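Local coordinates for binding domain (Hc) of Paraclostridial Mosquitocidal Protein 1 (Paraclostridium bifermentans, PDB 6HOX) that targets a clostridial neurotoxin to host nerve cells, as the receptor-binding portion of a heavy chain that helps deliver the toxin's light chain into the cytosol, at residues S71-K77 with N201-F207; E255-Y259 with K327-D333; E258-Y264 with E315-N321. One frame throughout, in Å; residues are numbered along the deposited sequence.

Interaction 1: S71-K77 with N201-F207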
loop_
_atom_site.group_PDB
_atom_site.type_symbol
_atom_site.label_atom_id
_atom_site.label_comp_id
_atom_site.label_asym_id
_atom_site.label_seq_id
_atom_site.Cartn_x
_atom_site.Cartn_y
_atom_site.Cartn_z
ATOM N N SER A 71 7.766 -22.990 -4.366
ATOM C CA SER A 71 7.661 -21.546 -4.446
ATOM C C SER A 71 8.822 -20.910 -3.675
ATOM O O SER A 71 8.652 -20.436 -2.556
ATOM C CB SER A 71 6.306 -21.087 -3.952
ATOM O OG SER A 71 5.984 -19.812 -4.491
ATOM N N SER A 72 10.000 -20.894 -4.297
ATOM C CA SER A 72 11.184 -20.338 -3.691
ATOM C C SER A 72 12.136 -19.823 -4.771
ATOM O O SER A 72 12.079 -20.293 -5.923
ATOM C CB SER A 72 11.877 -21.354 -2.841
ATOM O OG SER A 72 12.459 -22.354 -3.667
ATOM N N ILE A 73 12.985 -18.861 -4.371
ATOM C CA ILE A 73 14.084 -18.338 -5.133
ATOM C C ILE A 73 15.349 -18.461 -4.273
ATOM O O ILE A 73 15.372 -18.042 -3.107
ATOM C CB ILE A 73 13.851 -16.876 -5.561
ATOM C CG1 ILE A 73 12.500 -16.680 -6.235
ATOM C CG2 ILE A 73 14.978 -16.366 -6.453
ATOM C CD1 ILE A 73 12.131 -15.223 -6.423
ATOM N N ILE A 74 16.389 -19.050 -4.868
ATOM C CA ILE A 74 17.675 -19.274 -4.248
ATOM C C ILE A 74 18.718 -18.442 -4.990
ATOM O O ILE A 74 18.850 -18.516 -6.212
ATOM C CB ILE A 74 18.008 -20.778 -4.284
ATOM C CG1 ILE A 74 16.855 -21.584 -3.671
ATOM C CG2 ILE A 74 19.366 -21.053 -3.647
ATOM C CD1 ILE A 74 17.214 -22.952 -3.139
ATOM N N VAL A 75 19.460 -17.648 -4.227
ATOM C CA VAL A 75 20.474 -16.786 -4.754
ATOM C C VAL A 75 21.783 -17.170 -4.074
ATOM O O VAL A 75 21.919 -17.006 -2.858
ATOM C CB VAL A 75 20.119 -15.314 -4.498
ATOM C CG1 VAL A 75 21.122 -14.378 -5.158
ATOM C CG2 VAL A 75 18.689 -15.002 -4.938
ATOM N N GLN A 76 22.720 -17.708 -4.863
ATOM C CA GLN A 76 24.083 -17.932 -4.419
ATOM C C GLN A 76 24.728 -16.560 -4.223
ATOM O O GLN A 76 24.577 -15.679 -5.058
ATOM C CB GLN A 76 24.885 -18.762 -5.433
ATOM C CG GLN A 76 24.374 -20.180 -5.642
ATOM C CD GLN A 76 24.172 -20.945 -4.356
ATOM O OE1 GLN A 76 25.065 -21.034 -3.506
ATOM N NE2 GLN A 76 22.980 -21.502 -4.203
ATOM N N LYS A 77 25.415 -16.373 -3.098
ATOM C CA LYS A 77 26.089 -15.106 -2.848
ATOM C C LYS A 77 27.391 -15.119 -3.650
ATOM O O LYS A 77 27.851 -16.176 -4.070
ATOM C CB LYS A 77 26.314 -14.879 -1.346
ATOM C CG LYS A 77 25.036 -14.839 -0.512
ATOM C CD LYS A 77 25.225 -14.402 0.920
ATOM C CE LYS A 77 26.166 -15.309 1.672
ATOM N NZ LYS A 77 26.106 -15.062 3.128
ATOM N N ASN A 201 28.419 -15.826 5.929
ATOM C CA ASN A 201 28.320 -17.260 5.819
ATOM C C ASN A 201 28.421 -17.601 4.331
ATOM O O ASN A 201 28.455 -16.699 3.490
ATOM C CB ASN A 201 27.052 -17.799 6.491
ATOM C CG ASN A 201 25.775 -17.306 5.827
ATOM O OD1 ASN A 201 25.652 -17.359 4.612
ATOM N ND2 ASN A 201 24.817 -16.830 6.601
ATOM N N ASN A 202 28.470 -18.900 4.030
ATOM C CA ASN A 202 28.577 -19.376 2.673
ATOM C C ASN A 202 27.248 -19.955 2.179
ATOM O O ASN A 202 27.244 -20.620 1.157
ATOM C CB ASN A 202 29.669 -20.443 2.542
ATOM C CG ASN A 202 31.055 -19.889 2.796
ATOM O OD1 ASN A 202 31.764 -20.377 3.673
ATOM N ND2 ASN A 202 31.440 -18.854 2.061
ATOM N N SER A 203 26.141 -19.734 2.897
ATOM C CA SER A 203 24.846 -20.271 2.484
ATOM C C SER A 203 24.200 -19.331 1.456
ATOM O O SER A 203 24.558 -18.160 1.368
ATOM C CB SER A 203 23.969 -20.501 3.683
ATOM O OG SER A 203 24.429 -21.593 4.462
ATOM N N PRO A 204 23.254 -19.791 0.603
ATOM C CA PRO A 204 22.540 -18.871 -0.286
ATOM C C PRO A 204 21.503 -18.022 0.469
ATOM O O PRO A 204 21.185 -18.327 1.610
ATOM C CB PRO A 204 21.904 -19.815 -1.309
ATOM C CG PRO A 204 21.688 -21.095 -0.534
ATOM C CD PRO A 204 22.885 -21.193 0.386
ATOM N N ILE A 205 21.032 -16.944 -0.164
ATOM C CA ILE A 205 19.817 -16.217 0.267
ATOM C C ILE A 205 18.599 -16.960 -0.298
ATOM O O ILE A 205 18.532 -17.186 -1.514
ATOM C CB ILE A 205 19.845 -14.753 -0.216
ATOM C CG1 ILE A 205 21.149 -14.037 0.154
ATOM C CG2 ILE A 205 18.622 -13.996 0.288
ATOM C CD1 ILE A 205 21.368 -12.738 -0.578
ATOM N N ILE A 206 17.667 -17.361 0.578
ATOM C CA ILE A 206 16.487 -18.138 0.172
ATOM C C ILE A 206 15.257 -17.258 0.374
ATOM O O ILE A 206 14.985 -16.845 1.514
ATOM C CB ILE A 206 16.320 -19.451 0.972
ATOM C CG1 ILE A 206 17.595 -20.292 1.010
ATOM C CG2 ILE A 206 15.150 -20.247 0.424
ATOM C CD1 ILE A 206 17.945 -20.897 -0.318
ATOM N N PHE A 207 14.544 -16.988 -0.726
ATOM C CA PHE A 207 13.266 -16.283 -0.706
ATOM C C PHE A 207 12.167 -17.337 -0.711
ATOM O O PHE A 207 11.964 -18.015 -1.723
ATOM C CB PHE A 207 13.134 -15.360 -1.914
ATOM C CG PHE A 207 14.158 -14.261 -1.995
ATOM C CD1 PHE A 207 15.448 -14.520 -2.429
ATOM C CD2 PHE A 207 13.833 -12.960 -1.643
ATOM C CE1 PHE A 207 16.389 -13.511 -2.492
ATOM C CE2 PHE A 207 14.787 -11.957 -1.681
ATOM C CZ PHE A 207 16.063 -12.236 -2.110
HETATM O O HOH W 1 25.594 -18.690 -1.474
#

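Interaction 2: E255-Y259 with K327-D333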
loop_
_atom_site.group_PDB
_atom_site.type_symbol
_atom_site.label_atom_id
_atom_site.label_comp_id
_atom_site.label_asym_id
_atom_site.label_seq_id
_atom_site.Cartn_x
_atom_site.Cartn_y
_atom_site.Cartn_z
ATOM N N GLU A 255 -1.356 0.527 -5.732
ATOM C CA GLU A 255 -1.207 0.202 -7.153
ATOM C C GLU A 255 -1.773 1.336 -8.002
ATOM O O GLU A 255 -2.505 2.187 -7.511
ATOM C CB GLU A 255 -1.842 -1.157 -7.436
ATOM C CG GLU A 255 -1.258 -2.227 -6.527
ATOM C CD GLU A 255 -1.373 -3.646 -7.045
ATOM O OE1 GLU A 255 -2.318 -3.930 -7.800
ATOM O OE2 GLU A 255 -0.521 -4.464 -6.671
ATOM N N PRO A 256 -1.350 1.464 -9.275
ATOM C CA PRO A 256 -1.800 2.579 -10.107
ATOM C C PRO A 256 -3.333 2.626 -10.213
ATOM O O PRO A 256 -3.976 1.595 -10.370
ATOM C CB PRO A 256 -1.126 2.307 -11.453
ATOM C CG PRO A 256 0.101 1.497 -11.084
ATOM C CD PRO A 256 -0.369 0.602 -9.957
ATOM N N LEU A 257 -3.900 3.833 -10.079
ATOM C CA LEU A 257 -5.330 4.046 -10.189
ATOM C C LEU A 257 -5.704 3.914 -11.673
ATOM O O LEU A 257 -4.982 4.400 -12.529
ATOM C CB LEU A 257 -5.665 5.430 -9.629
ATOM C CG LEU A 257 -7.155 5.758 -9.498
ATOM C CD1 LEU A 257 -7.825 4.864 -8.462
ATOM C CD2 LEU A 257 -7.352 7.223 -9.132
ATOM N N GLU A 258 -6.810 3.245 -11.987
ATOM C CA GLU A 258 -7.146 2.991 -13.407
ATOM C C GLU A 258 -8.521 3.538 -13.781
ATOM O O GLU A 258 -9.415 3.612 -12.951
ATOM C CB GLU A 258 -7.162 1.499 -13.729
ATOM C CG GLU A 258 -5.834 0.800 -13.481
ATOM C CD GLU A 258 -5.874 -0.684 -13.810
ATOM O OE1 GLU A 258 -6.729 -1.091 -14.650
ATOM O OE2 GLU A 258 -5.051 -1.431 -13.235
ATOM N N TYR A 259 -8.671 3.815 -15.081
ATOM C CA TYR A 259 -9.935 4.124 -15.703
ATOM C C TYR A 259 -10.679 2.829 -16.025
ATOM O O TYR A 259 -10.071 1.796 -16.266
ATOM C CB TYR A 259 -9.738 4.913 -16.999
ATOM C CG TYR A 259 -9.260 6.325 -16.809
ATOM C CD1 TYR A 259 -10.083 7.254 -16.204
ATOM C CD2 TYR A 259 -8.004 6.740 -17.240
ATOM C CE1 TYR A 259 -9.679 8.563 -16.015
ATOM C CE2 TYR A 259 -7.579 8.049 -17.045
ATOM C CZ TYR A 259 -8.426 8.962 -16.435
ATOM O OH TYR A 259 -8.078 10.272 -16.273
ATOM N N LYS A 327 -4.607 3.445 -19.551
ATOM C CA LYS A 327 -5.559 2.992 -18.570
ATOM C C LYS A 327 -5.376 3.727 -17.235
ATOM O O LYS A 327 -6.205 3.568 -16.337
ATOM C CB LYS A 327 -5.440 1.479 -18.367
ATOM C CG LYS A 327 -4.280 1.002 -17.515
ATOM C CD LYS A 327 -4.385 -0.466 -17.189
ATOM C CE LYS A 327 -3.339 -0.927 -16.193
ATOM N NZ LYS A 327 -3.596 -2.324 -15.763
ATOM N N TYR A 328 -4.323 4.539 -17.107
ATOM C CA TYR A 328 -3.936 5.070 -15.803
ATOM C C TYR A 328 -4.517 6.457 -15.590
ATOM O O TYR A 328 -4.526 7.244 -16.511
ATOM C CB TYR A 328 -2.421 5.133 -15.669
ATOM C CG TYR A 328 -1.787 3.777 -15.771
ATOM C CD1 TYR A 328 -2.005 2.826 -14.796
ATOM C CD2 TYR A 328 -1.016 3.431 -16.861
ATOM C CE1 TYR A 328 -1.420 1.577 -14.869
ATOM C CE2 TYR A 328 -0.435 2.183 -16.961
ATOM C CZ TYR A 328 -0.636 1.255 -15.959
ATOM O OH TYR A 328 -0.076 0.011 -16.035
ATOM N N VAL A 329 -4.943 6.719 -14.348
ATOM C CA VAL A 329 -5.415 8.017 -13.929
ATOM C C VAL A 329 -4.212 8.798 -13.429
ATOM O O VAL A 329 -3.464 8.309 -12.607
ATOM C CB VAL A 329 -6.498 7.929 -12.842
ATOM C CG1 VAL A 329 -7.083 9.302 -12.530
ATOM C CG2 VAL A 329 -7.583 6.949 -13.228
ATOM N N ARG A 330 -4.045 10.012 -13.959
ATOM C CA ARG A 330 -2.986 10.897 -13.545
ATOM C C ARG A 330 -3.563 12.137 -12.867
ATOM O O ARG A 330 -4.683 12.586 -13.151
ATOM C CB ARG A 330 -2.107 11.271 -14.742
ATOM C CG ARG A 330 -1.308 10.090 -15.283
ATOM C CD ARG A 330 -0.541 10.444 -16.536
ATOM N NE ARG A 330 0.211 9.301 -17.053
ATOM C CZ ARG A 330 -0.301 8.271 -17.717
ATOM N NH1 ARG A 330 -1.576 8.248 -18.072
ATOM N NH2 ARG A 330 0.473 7.239 -18.001
ATOM N N LYS A 331 -2.755 12.653 -11.945
ATOM C CA LYS A 331 -2.953 13.885 -11.231
ATOM C C LYS A 331 -3.387 14.985 -12.207
ATOM O O LYS A 331 -2.715 15.207 -13.186
ATOM C CB LYS A 331 -1.609 14.226 -10.573
ATOM C CG LYS A 331 -1.605 15.443 -9.683
ATOM C CD LYS A 331 -0.218 15.967 -9.377
ATOM C CE LYS A 331 0.707 14.952 -8.758
ATOM N NZ LYS A 331 1.941 15.608 -8.265
ATOM N N ASN A 332 -4.541 15.604 -11.925
ATOM C CA ASN A 332 -5.157 16.716 -12.643
ATOM C C ASN A 332 -5.985 16.278 -13.855
ATOM O O ASN A 332 -6.460 17.137 -14.600
ATOM C CB ASN A 332 -4.169 17.801 -13.067
ATOM C CG ASN A 332 -3.430 18.415 -11.900
ATOM O OD1 ASN A 332 -2.268 18.788 -12.045
ATOM N ND2 ASN A 332 -4.083 18.518 -10.750
ATOM N N ASP A 333 -6.240 14.981 -14.015
ATOM C CA ASP A 333 -7.115 14.510 -15.096
ATOM C C ASP A 333 -8.556 14.915 -14.788
ATOM O O ASP A 333 -8.975 14.847 -13.642
ATOM C CB ASP A 333 -7.077 12.990 -15.257
ATOM C CG ASP A 333 -5.843 12.465 -15.975
ATOM O OD1 ASP A 333 -5.040 13.297 -16.462
ATOM O OD2 ASP A 333 -5.711 11.217 -16.052
#

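Interaction 3: E258-Y264 with E315-N321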
loop_
_atom_site.group_PDB
_atom_site.type_symbol
_atom_site.label_atom_id
_atom_site.label_comp_id
_atom_site.label_asym_id
_atom_site.label_seq_id
_atom_site.Cartn_x
_atom_site.Cartn_y
_atom_site.Cartn_z
ATOM N N GLU A 258 -6.810 3.245 -11.987
ATOM C CA GLU A 258 -7.146 2.991 -13.407
ATOM C C GLU A 258 -8.521 3.538 -13.781
ATOM O O GLU A 258 -9.415 3.612 -12.951
ATOM C CB GLU A 258 -7.162 1.499 -13.729
ATOM C CG GLU A 258 -5.834 0.800 -13.481
ATOM C CD GLU A 258 -5.874 -0.684 -13.810
ATOM O OE1 GLU A 258 -6.729 -1.091 -14.650
ATOM O OE2 GLU A 258 -5.051 -1.431 -13.235
ATOM N N TYR A 259 -8.671 3.815 -15.081
ATOM C CA TYR A 259 -9.935 4.124 -15.703
ATOM C C TYR A 259 -10.679 2.829 -16.025
ATOM O O TYR A 259 -10.071 1.796 -16.266
ATOM C CB TYR A 259 -9.738 4.913 -16.999
ATOM C CG TYR A 259 -9.260 6.325 -16.809
ATOM C CD1 TYR A 259 -10.083 7.254 -16.204
ATOM C CD2 TYR A 259 -8.004 6.740 -17.240
ATOM C CE1 TYR A 259 -9.679 8.563 -16.015
ATOM C CE2 TYR A 259 -7.579 8.049 -17.045
ATOM C CZ TYR A 259 -8.426 8.962 -16.435
ATOM O OH TYR A 259 -8.078 10.272 -16.273
ATOM N N ASN A 260 -12.011 2.927 -16.022
ATOM C CA ASN A 260 -12.881 1.864 -16.487
ATOM C C ASN A 260 -12.667 0.598 -15.647
ATOM O O ASN A 260 -12.797 -0.511 -16.157
ATOM C CB ASN A 260 -12.664 1.596 -17.983
ATOM C CG ASN A 260 -13.732 0.712 -18.583
ATOM O OD1 ASN A 260 -14.905 0.857 -18.253
ATOM N ND2 ASN A 260 -13.331 -0.239 -19.417
ATOM N N LYS A 261 -12.412 0.774 -14.347
ATOM C CA LYS A 261 -12.206 -0.330 -13.430
ATOM C C LYS A 261 -13.121 -0.165 -12.215
ATOM O O LYS A 261 -13.147 0.922 -11.593
ATOM C CB LYS A 261 -10.743 -0.375 -13.009
ATOM C CG LYS A 261 -10.396 -1.393 -11.933
ATOM C CD LYS A 261 -8.926 -1.359 -11.592
ATOM C CE LYS A 261 -8.574 -2.288 -10.459
ATOM N NZ LYS A 261 -7.143 -2.648 -10.495
ATOM N N SER A 262 -13.875 -1.233 -11.898
ATOM C CA SER A 262 -14.853 -1.207 -10.799
ATOM C C SER A 262 -14.140 -1.033 -9.457
ATOM O O SER A 262 -13.252 -1.809 -9.110
ATOM C CB SER A 262 -15.727 -2.431 -10.763
ATOM O OG SER A 262 -16.775 -2.284 -11.693
ATOM N N TYR A 263 -14.590 -0.029 -8.707
ATOM C CA TYR A 263 -13.999 0.321 -7.432
ATOM C C TYR A 263 -15.103 0.535 -6.396
ATOM O O TYR A 263 -16.204 0.942 -6.725
ATOM C CB TYR A 263 -13.197 1.626 -7.510
ATOM C CG TYR A 263 -11.858 1.576 -8.198
ATOM C CD1 TYR A 263 -10.872 0.670 -7.823
ATOM C CD2 TYR A 263 -11.545 2.501 -9.181
ATOM C CE1 TYR A 263 -9.626 0.670 -8.436
ATOM C CE2 TYR A 263 -10.317 2.491 -9.829
ATOM C CZ TYR A 263 -9.343 1.587 -9.440
ATOM O OH TYR A 263 -8.139 1.589 -10.077
ATOM N N TYR A 264 -14.758 0.286 -5.133
ATOM C CA TYR A 264 -15.453 0.872 -4.011
ATOM C C TYR A 264 -14.782 2.201 -3.692
ATOM O O TYR A 264 -13.551 2.301 -3.656
ATOM C CB TYR A 264 -15.437 -0.058 -2.792
ATOM C CG TYR A 264 -15.964 -1.437 -3.093
ATOM C CD1 TYR A 264 -17.324 -1.694 -3.148
ATOM C CD2 TYR A 264 -15.098 -2.486 -3.350
ATOM C CE1 TYR A 264 -17.803 -2.962 -3.441
ATOM C CE2 TYR A 264 -15.561 -3.759 -3.650
ATOM C CZ TYR A 264 -16.920 -3.996 -3.707
ATOM O OH TYR A 264 -17.372 -5.258 -3.994
ATOM N N GLU A 315 -22.589 1.165 -3.483
ATOM C CA GLU A 315 -22.431 1.668 -4.837
ATOM C C GLU A 315 -21.023 1.366 -5.337
ATOM O O GLU A 315 -20.048 1.866 -4.773
ATOM C CB GLU A 315 -22.649 3.180 -4.885
ATOM C CG GLU A 315 -24.038 3.604 -4.440
ATOM C CD GLU A 315 -25.179 3.170 -5.340
ATOM O OE1 GLU A 315 -24.921 2.745 -6.483
ATOM O OE2 GLU A 315 -26.328 3.278 -4.897
ATOM N N LYS A 316 -20.936 0.589 -6.418
ATOM C CA LYS A 316 -19.701 0.444 -7.164
ATOM C C LYS A 316 -19.569 1.635 -8.126
ATOM O O LYS A 316 -20.579 2.094 -8.660
ATOM C CB LYS A 316 -19.702 -0.885 -7.924
ATOM C CG LYS A 316 -19.824 -2.114 -7.034
ATOM C CD LYS A 316 -18.502 -2.551 -6.451
ATOM C CE LYS A 316 -17.708 -3.424 -7.400
ATOM N NZ LYS A 316 -16.250 -3.198 -7.273
ATOM N N VAL A 317 -18.328 2.103 -8.350
ATOM C CA VAL A 317 -18.032 3.219 -9.287
ATOM C C VAL A 317 -16.900 2.847 -10.256
ATOM O O VAL A 317 -16.033 2.025 -9.971
ATOM C CB VAL A 317 -17.686 4.523 -8.542
ATOM C CG1 VAL A 317 -18.731 4.874 -7.500
ATOM C CG2 VAL A 317 -16.302 4.475 -7.898
ATOM N N LYS A 318 -16.912 3.518 -11.406
ATOM C CA LYS A 318 -15.820 3.514 -12.355
ATOM C C LYS A 318 -15.464 4.959 -12.665
ATOM O O LYS A 318 -16.383 5.812 -12.773
ATOM C CB LYS A 318 -16.225 2.851 -13.673
ATOM C CG LYS A 318 -16.296 1.339 -13.631
ATOM C CD LYS A 318 -16.507 0.731 -14.993
ATOM C CE LYS A 318 -16.459 -0.781 -14.964
ATOM N NZ LYS A 318 -16.796 -1.335 -16.291
ATOM N N ILE A 319 -14.162 5.213 -12.842
ATOM C CA ILE A 319 -13.640 6.520 -13.243
ATOM C C ILE A 319 -13.552 6.493 -14.771
ATOM O O ILE A 319 -12.972 5.587 -15.343
ATOM C CB ILE A 319 -12.273 6.818 -12.577
ATOM C CG1 ILE A 319 -12.292 6.593 -11.062
ATOM C CG2 ILE A 319 -11.804 8.218 -12.931
ATOM C CD1 ILE A 319 -10.919 6.566 -10.407
ATOM N N ILE A 320 -14.163 7.480 -15.423
ATOM C CA ILE A 320 -14.299 7.499 -16.868
ATOM C C ILE A 320 -13.769 8.832 -17.408
ATOM O O ILE A 320 -14.017 9.892 -16.845
ATOM C CB ILE A 320 -15.769 7.281 -17.266
ATOM C CG1 ILE A 320 -16.296 5.948 -16.735
ATOM C CG2 ILE A 320 -15.941 7.383 -18.778
ATOM C CD1 ILE A 320 -15.668 4.761 -17.382
ATOM N N ASN A 321 -13.051 8.749 -18.527
ATOM C CA ASN A 321 -12.468 9.900 -19.188
ATOM C C ASN A 321 -12.268 9.510 -20.646
ATOM O O ASN A 321 -11.386 8.717 -20.949
ATOM C CB ASN A 321 -11.154 10.317 -18.518
ATOM C CG ASN A 321 -10.389 11.408 -19.239
ATOM O OD1 ASN A 321 -10.910 12.046 -20.155
ATOM N ND2 ASN A 321 -9.154 11.650 -18.812
HETATM O O HOH W 2 -12.214 3.167 -12.706
#

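Interaction 1: S71-K77 with N201-F207
Distant pieces of a chain are often joined by a short antiparallel ladder, and residues 71-77 with 201-207 illustrate this in the concanavalin-like N-terminal half of the receptor-binding domain. Ser72 enters first, its CA 3.1 Å from Phe207 O in a CA-H...O contact. Ile73 pairs with Phe207 through two hydrogen bonds: Ile73 N donates to Phe207 O at 3.0 Å and Phe207 N to Ile73 O at 2.7 Å. Ile74 forms the next, non-hydrogen-bonded pair with Ile206 and turns to the partly exposed face, where Ile74 CD1 meets Ile206 CD1 at 3.6 Å and Ile74 CG2 rests on Pro204 CB at 3.7 Å. Val75 restores two-way bonding, with Val75 N to Ile205 O at 2.9 Å and Ile205 N to Val75 O at 2.8 Å. Its side chain shares the buried face with Ile73, Ile205 and Phe207, and Val75 CG2 lies 3.7 Å from Phe207 CE1, at the ring's edge. Beneath this face are strands 25-32 and 218-227, and Phe224 meets Phe207 edge-to-face. A water accepts from Lys77 N at 2.8 Å and donates to Gln76 OE1 at 3.1 Å and, weakly, to Ser203 O at 3.1 Å, bridging the segments. Lys77 NZ gives hydrogen bonds to Asn201 OD1 at 2.8 Å and Asn201 O at 2.9 Å, and also bonds Asn117. Asn201 OD1 accepts from Ser203 N at 3.0 Å, an Asx turn. The chemistry implies a graded contact: backbone bonds set the register, one apolar face packs inward, and the lysine ties down the turn preceding the second strand.

Interaction 2: E255-Y259 with K327-D333
Within the trefoil-like C-terminal half of the receptor-binding domain, two loop segments show how side chains can extend a single backbone bridge into a broad contact. Glu258 and Tyr328 are the bridged pair, their CA atoms 4.5 Å apart; Val329 N donates to Leu257 O at 2.9 Å and Tyr259 N to Lys327 O at 2.8 Å. Tyr259 contributes most. Its m rotamer carries the ring along the second segment, so that Val329 CG2 sits 3.7 Å from the centroid of the Tyr259 ring and only 4° off its normal, a CH-pi contact over the face. Val329, in the t rotamer, also meets Leu257, with CB of Val329 3.9 Å from CD2 of Leu257; both side chains touch Leu372 of strand 369-373, which continues the apolar cluster. On the more open side, Tyr328 adopts an m rotamer that lays its ring beside proline, with Pro256 CB 3.5 Å from Tyr328 CD1. Lys327 starts from a p chi1 and is then fully extended, which brings it back along Glu258, itself m at chi1 and t at chi2. The two join in a salt bridge whose hydrogen bond, Lys327 NZ to Glu258 OE2 at 3.1 Å, is weak. At the far end, residues 330-333 form a type II beta turn, closed by Asp333 N to Arg330 O at 3.0 Å. The m rotamer of Asp333 places its carboxylate within reach of the tyrosine hydroxyl and the start of the turn: Asp333 OD2 accepts from Arg330 N at 2.9 Å and from Tyr259 OH at 2.6 Å.

Interaction 3: E258-Y264 with E315-N321
At the apolar centre of this antiparallel strand pair in the trefoil-like half of the receptor-binding domain, Tyr263, Val317 and Ile319 pack together. Tyr263 CB lies 4.2 Å from Val317 CG2, and Tyr263 CE2 is equally far from Ile319 CD1; Phe437 of strand 435-438 and Ala335 and Val337 of strand 333-339 add to the cluster. Tyr259 extends it, its CE1 3.8 Å from Ile319 CG2. The backbone holds this core in register: Tyr263 N bonds Val317 O at 2.8 Å, and Val317 N bonds Tyr263 O at 2.9 Å. Before that pair the first segment bows outward, and a water takes up part of the gap, accepting from Ile319 N at 2.8 Å and Lys261 N at 2.9 Å while donating to Glu258 O at 2.8 Å. Direct bonding resumes where Asn260 N, in a residue with positive phi, reaches Ile319 O at 2.9 Å. Toward the polar edge, Lys316 folds over Tyr264, its NZ 3.9 Å from the ring centroid in a cation-pi contact. At the other end Asn321, whose OD1 accepts from Asn323 N, donates from ND2 at 3.1 Å to Tyr259 OH, which also bonds Asp333.

In the fold
The three contacts divide between the two halves of the receptor-binding domain. Interaction 1 lies in the concanavalin-like half, its centre 37 Å from that of interaction 2 and 42 Å from that of interaction 3; even the nearest atoms of interactions 1 and 2 are about 17 Å apart. Interactions 2 and 3 have centres 11 Å apart and share Glu258 and Tyr259, so a single continuous run meets strand 316-320 and the loop that follows it. They also touch through packing, with Leu257 CD2 3.8 Å from Ile319 CD1 and Leu257 CD1 3.7 Å from Tyr263 OH. Coupling is thus seen between interactions 2 and 3, while interaction 1 stands apart.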